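Local coordinates for protein leucine--tRNA ligase (Agrobacterium radiobacter, PDB 5AH5) that probably attaches leucine to its cognate tRNA at the expense of ATP, being a class I aminoacyl-tRNA synthetase that also carries an editing domain, at residues 229-241 with 307-319. Residues are numbered along the deposited sequence; the frame is centred on the assembly and turned at random.
Sequences EVRFLVEASDLTI and MVVNPLNQERVPL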
loop_
_atom_site.group_PDB
_atom_site.type_symbol
_atom_site.label_atom_id
_atom_site.label_comp_id
_atom_site.label_asym_id
_atom_site.label_seq_id
_atom_site.Cartn_x
_atom_site.Cartn_y
_atom_site.Cartn_z
ATOM N N GLU B 229 -33.284 1.235 -15.242
ATOM C CA GLU B 229 -33.983 2.456 -14.830
ATOM C C GLU B 229 -35.328 2.521 -15.560
ATOM O O GLU B 229 -35.364 2.482 -16.796
ATOM C CB GLU B 229 -33.147 3.723 -15.118
ATOM C CG GLU B 229 -32.103 4.044 -14.050
ATOM C CD GLU B 229 -31.288 5.297 -14.356
ATOM O OE1 GLU B 229 -31.856 6.403 -14.267
ATOM O OE2 GLU B 229 -30.077 5.189 -14.656
ATOM N N VAL B 230 -36.418 2.594 -14.788
ATOM C CA VAL B 230 -37.786 2.718 -15.315
ATOM C C VAL B 230 -38.312 4.103 -14.933
ATOM O O VAL B 230 -38.369 4.434 -13.744
ATOM C CB VAL B 230 -38.725 1.638 -14.728
ATOM C CG1 VAL B 230 -40.085 1.678 -15.412
ATOM C CG2 VAL B 230 -38.107 0.252 -14.852
ATOM N N ARG B 231 -38.688 4.903 -15.935
ATOM C CA ARG B 231 -39.168 6.276 -15.706
ATOM C C ARG B 231 -40.654 6.274 -15.321
ATOM O O ARG B 231 -41.449 5.586 -15.951
ATOM C CB ARG B 231 -38.907 7.156 -16.938
ATOM C CG ARG B 231 -37.426 7.290 -17.287
ATOM C CD ARG B 231 -37.152 8.377 -18.323
ATOM N NE ARG B 231 -37.405 9.730 -17.806
ATOM C CZ ARG B 231 -37.041 10.874 -18.400
ATOM N NH1 ARG B 231 -36.380 10.883 -19.559
ATOM N NH2 ARG B 231 -37.335 12.037 -17.819
ATOM N N PHE B 232 -41.011 7.033 -14.277
ATOM C CA PHE B 232 -42.382 7.079 -13.732
ATOM C C PHE B 232 -42.935 8.520 -13.759
ATOM O O PHE B 232 -42.477 9.373 -12.986
ATOM C CB PHE B 232 -42.398 6.545 -12.289
ATOM C CG PHE B 232 -42.506 5.042 -12.175
ATOM C CD1 PHE B 232 -41.472 4.219 -12.600
ATOM C CD2 PHE B 232 -43.630 4.448 -11.592
ATOM C CE1 PHE B 232 -41.567 2.839 -12.473
ATOM C CE2 PHE B 232 -43.733 3.066 -11.469
ATOM C CZ PHE B 232 -42.696 2.262 -11.907
ATOM N N LEU B 233 -43.923 8.783 -14.624
ATOM C CA LEU B 233 -44.465 10.147 -14.816
ATOM C C LEU B 233 -45.445 10.526 -13.700
ATOM O O LEU B 233 -46.176 9.664 -13.199
ATOM C CB LEU B 233 -45.163 10.302 -16.184
ATOM C CG LEU B 233 -44.382 9.950 -17.467
ATOM C CD1 LEU B 233 -44.873 8.644 -18.091
ATOM C CD2 LEU B 233 -44.448 11.073 -18.498
ATOM N N VAL B 234 -45.456 11.817 -13.342
ATOM C CA VAL B 234 -46.345 12.367 -12.297
ATOM C C VAL B 234 -47.501 13.162 -12.946
ATOM O O VAL B 234 -47.290 13.903 -13.916
ATOM C CB VAL B 234 -45.579 13.271 -11.296
ATOM C CG1 VAL B 234 -46.350 13.379 -9.986
ATOM C CG2 VAL B 234 -44.169 12.752 -11.041
ATOM N N GLU B 235 -48.704 13.019 -12.378
ATOM C CA GLU B 235 -49.970 13.384 -13.047
ATOM C C GLU B 235 -50.074 14.821 -13.547
ATOM O O GLU B 235 -50.026 15.054 -14.758
ATOM C CB GLU B 235 -51.162 13.066 -12.138
ATOM C CG GLU B 235 -51.502 11.591 -12.111
ATOM C CD GLU B 235 -52.210 11.189 -10.842
ATOM O OE1 GLU B 235 -51.555 11.196 -9.784
ATOM O OE2 GLU B 235 -53.416 10.862 -10.903
ATOM N N ALA B 236 -50.218 15.771 -12.622
ATOM C CA ALA B 236 -50.358 17.189 -12.967
ATOM C C ALA B 236 -48.971 17.843 -12.976
ATOM O O ALA B 236 -48.735 18.810 -12.251
ATOM C CB ALA B 236 -51.292 17.886 -11.975
ATOM N N SER B 237 -48.068 17.324 -13.816
ATOM C CA SER B 237 -46.631 17.632 -13.710
ATOM C C SER B 237 -45.814 17.361 -14.981
ATOM O O SER B 237 -46.232 16.603 -15.857
ATOM C CB SER B 237 -46.033 16.842 -12.532
ATOM O OG SER B 237 -44.659 16.521 -12.718
ATOM N N ASP B 238 -44.642 17.997 -15.045
ATOM C CA ASP B 238 -43.632 17.725 -16.075
ATOM C C ASP B 238 -42.779 16.499 -15.690
ATOM O O ASP B 238 -43.122 15.373 -16.072
ATOM C CB ASP B 238 -42.733 18.962 -16.338
ATOM C CG ASP B 238 -43.371 19.992 -17.283
ATOM O OD1 ASP B 238 -44.556 19.854 -17.655
ATOM O OD2 ASP B 238 -42.669 20.954 -17.659
ATOM N N LEU B 239 -41.709 16.706 -14.909
ATOM C CA LEU B 239 -40.629 15.708 -14.809
ATOM C C LEU B 239 -41.038 14.425 -14.074
ATOM O O LEU B 239 -41.930 14.427 -13.215
ATOM C CB LEU B 239 -39.344 16.307 -14.188
ATOM C CG LEU B 239 -37.994 15.583 -14.422
ATOM C CD1 LEU B 239 -37.658 15.462 -15.908
ATOM C CD2 LEU B 239 -36.846 16.266 -13.676
ATOM N N THR B 240 -40.367 13.339 -14.463
ATOM C CA THR B 240 -40.589 11.995 -13.940
ATOM C C THR B 240 -39.578 11.692 -12.829
ATOM O O THR B 240 -38.707 12.519 -12.512
ATOM C CB THR B 240 -40.432 10.934 -15.065
ATOM O OG1 THR B 240 -39.050 10.778 -15.414
ATOM C CG2 THR B 240 -41.212 11.331 -16.315
ATOM N N ILE B 241 -39.710 10.500 -12.248
ATOM C CA ILE B 241 -38.763 9.985 -11.255
ATOM C C ILE B 241 -38.337 8.553 -11.633
ATOM O O ILE B 241 -39.082 7.592 -11.434
ATOM C CB ILE B 241 -39.314 10.101 -9.797
ATOM C CG1 ILE B 241 -40.624 9.309 -9.586
ATOM C CG2 ILE B 241 -39.492 11.577 -9.423
ATOM C CD1 ILE B 241 -41.351 9.618 -8.292
ATOM N N MET B 307 -49.641 10.749 -6.697
ATOM C CA MET B 307 -49.569 9.448 -7.381
ATOM C C MET B 307 -48.892 9.562 -8.762
ATOM O O MET B 307 -48.747 10.660 -9.335
ATOM C CB MET B 307 -50.969 8.810 -7.506
ATOM C CG MET B 307 -51.471 8.129 -6.237
ATOM S SD MET B 307 -52.289 6.532 -6.504
ATOM C CE MET B 307 -52.996 6.194 -4.883
ATOM N N VAL B 308 -48.503 8.402 -9.291
ATOM C CA VAL B 308 -47.471 8.319 -10.324
ATOM C C VAL B 308 -47.665 7.066 -11.207
ATOM O O VAL B 308 -48.252 6.081 -10.750
ATOM C CB VAL B 308 -46.088 8.340 -9.617
ATOM C CG1 VAL B 308 -45.734 6.973 -9.016
ATOM C CG2 VAL B 308 -44.996 8.855 -10.538
ATOM N N VAL B 309 -47.153 7.106 -12.446
ATOM C CA VAL B 309 -47.513 6.134 -13.516
ATOM C C VAL B 309 -46.399 5.139 -13.937
ATOM O O VAL B 309 -45.245 5.517 -14.106
ATOM C CB VAL B 309 -48.091 6.902 -14.759
ATOM C CG1 VAL B 309 -47.914 6.157 -16.091
ATOM C CG2 VAL B 309 -49.565 7.231 -14.536
ATOM N N ASN B 310 -46.809 3.884 -14.148
ATOM C CA ASN B 310 -45.979 2.766 -14.639
ATOM C C ASN B 310 -46.129 2.650 -16.177
ATOM O O ASN B 310 -47.132 2.111 -16.633
ATOM C CB ASN B 310 -46.495 1.491 -13.920
ATOM C CG ASN B 310 -45.780 0.214 -14.325
ATOM O OD1 ASN B 310 -45.302 0.062 -15.450
ATOM N ND2 ASN B 310 -45.742 -0.741 -13.396
ATOM N N PRO B 311 -45.143 3.131 -16.985
ATOM C CA PRO B 311 -45.367 3.293 -18.445
ATOM C C PRO B 311 -45.401 2.014 -19.318
ATOM O O PRO B 311 -45.635 2.116 -20.524
ATOM C CB PRO B 311 -44.208 4.195 -18.869
ATOM C CG PRO B 311 -43.109 3.766 -17.977
ATOM C CD PRO B 311 -43.758 3.501 -16.632
ATOM N N LEU B 312 -45.155 0.840 -18.734
ATOM C CA LEU B 312 -45.573 -0.429 -19.357
ATOM C C LEU B 312 -47.100 -0.525 -19.237
ATOM O O LEU B 312 -47.828 -0.363 -20.226
ATOM C CB LEU B 312 -44.906 -1.650 -18.684
ATOM C CG LEU B 312 -45.524 -3.058 -18.866
ATOM C CD1 LEU B 312 -45.104 -3.667 -20.198
ATOM C CD2 LEU B 312 -45.159 -3.977 -17.708
ATOM N N ASN B 313 -47.555 -0.739 -18.000
ATOM C CA ASN B 313 -48.970 -0.934 -17.669
ATOM C C ASN B 313 -49.858 0.279 -18.049
ATOM O O ASN B 313 -51.043 0.108 -18.333
ATOM C CB ASN B 313 -49.089 -1.255 -16.166
ATOM C CG ASN B 313 -50.232 -2.192 -15.855
ATOM O OD1 ASN B 313 -51.399 -1.804 -15.899
ATOM N ND2 ASN B 313 -49.903 -3.433 -15.517
ATOM N N GLN B 314 -49.257 1.480 -18.063
ATOM C CA GLN B 314 -49.906 2.777 -18.364
ATOM C C GLN B 314 -51.102 2.998 -17.449
ATOM O O GLN B 314 -52.247 3.094 -17.889
ATOM C CB GLN B 314 -50.241 2.907 -19.857
ATOM C CG GLN B 314 -48.995 3.037 -20.733
ATOM C CD GLN B 314 -49.303 3.404 -22.181
ATOM O OE1 GLN B 314 -50.040 2.698 -22.875
ATOM N NE2 GLN B 314 -48.723 4.506 -22.650
ATOM N N GLU B 315 -50.787 3.087 -16.159
ATOM C CA GLU B 315 -51.735 2.810 -15.078
ATOM C C GLU B 315 -51.152 3.312 -13.736
ATOM O O GLU B 315 -49.955 3.155 -13.476
ATOM C CB GLU B 315 -52.043 1.297 -15.087
ATOM C CG GLU B 315 -52.696 0.706 -13.841
ATOM C CD GLU B 315 -51.695 0.201 -12.812
ATOM O OE1 GLU B 315 -50.686 -0.429 -13.202
ATOM O OE2 GLU B 315 -51.927 0.434 -11.605
ATOM N N ARG B 316 -52.006 3.899 -12.891
ATOM C CA ARG B 316 -51.564 4.737 -11.752
ATOM C C ARG B 316 -51.172 3.975 -10.474
ATOM O O ARG B 316 -51.784 2.959 -10.126
ATOM C CB ARG B 316 -52.641 5.770 -11.403
ATOM C CG ARG B 316 -53.093 6.639 -12.570
ATOM C CD ARG B 316 -53.878 7.844 -12.075
ATOM N NE ARG B 316 -54.996 8.186 -12.957
ATOM C CZ ARG B 316 -56.083 8.881 -12.603
ATOM N NH1 ARG B 316 -56.243 9.346 -11.361
ATOM N NH2 ARG B 316 -57.033 9.113 -13.506
ATOM N N VAL B 317 -50.172 4.521 -9.768
ATOM C CA VAL B 317 -49.476 3.852 -8.651
ATOM C C VAL B 317 -49.220 4.852 -7.492
ATOM O O VAL B 317 -48.938 6.033 -7.753
ATOM C CB VAL B 317 -48.110 3.276 -9.122
ATOM C CG1 VAL B 317 -47.614 2.213 -8.159
ATOM C CG2 VAL B 317 -48.180 2.709 -10.543
ATOM N N PRO B 318 -49.315 4.395 -6.215
ATOM C CA PRO B 318 -49.061 5.304 -5.078
ATOM C C PRO B 318 -47.576 5.650 -4.834
ATOM O O PRO B 318 -46.713 4.785 -4.986
ATOM C CB PRO B 318 -49.646 4.536 -3.876
ATOM C CG PRO B 318 -49.639 3.100 -4.280
ATOM C CD PRO B 318 -49.883 3.106 -5.761
ATOM N N LEU B 319 -47.296 6.901 -4.447
ATOM C CA LEU B 319 -45.931 7.368 -4.133
ATOM C C LEU B 319 -45.757 7.599 -2.626
ATOM O O LEU B 319 -46.651 8.115 -1.959
ATOM C CB LEU B 319 -45.605 8.653 -4.912
ATOM C CG LEU B 319 -44.190 9.260 -4.830
ATOM C CD1 LEU B 319 -43.136 8.291 -5.336
ATOM C CD2 LEU B 319 -44.099 10.561 -5.619
#
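The carbonyl O of L233 accepts the N-H of V309 at 2.8 Å. The same oxygen also receives a CA-H...O contact from V308, whose CA stands 3.4 Å from it, and so is approached by two successive residues of the opposing strand. One residue on, V234 and V308 form an antiparallel non-hydrogen-bonded pair, and their side chains cross obliquely, CG2 of V234 4.0 Å from CG2 of V308. F232 turns its CG anti to its own carbonyl carbon (chi1 -85°), which lays CD2 3.2 Å from the carbonyl O of V309, at a slant to the ring, while CE2 rests near CA and CB of N310. In the editing domain, the end of strand 224-234 and the turn after it lie against the hairpin of strands 301-310 and 315-322, within one mixed sheet. I257, from strand 257-259, packs against F232, V308 and L319. Beside it, I241 and L319 reach toward each other tip to tip, CD1 to CD1 at 3.7 Å. Where strand 224-234 gives way to the turn, E235 swings its chain, extended beyond CG, across R316 at about a right angle; OE2 forms a salt bridge to NH1 at 3.2 Å, with the carboxylate and guanidinium planes 50° apart. At the other end, the P311 ring sits against the backbone of R231, with CD of P311 3.2 Å from the carbonyl O of R231. CG1 of V230 approaches the same ring.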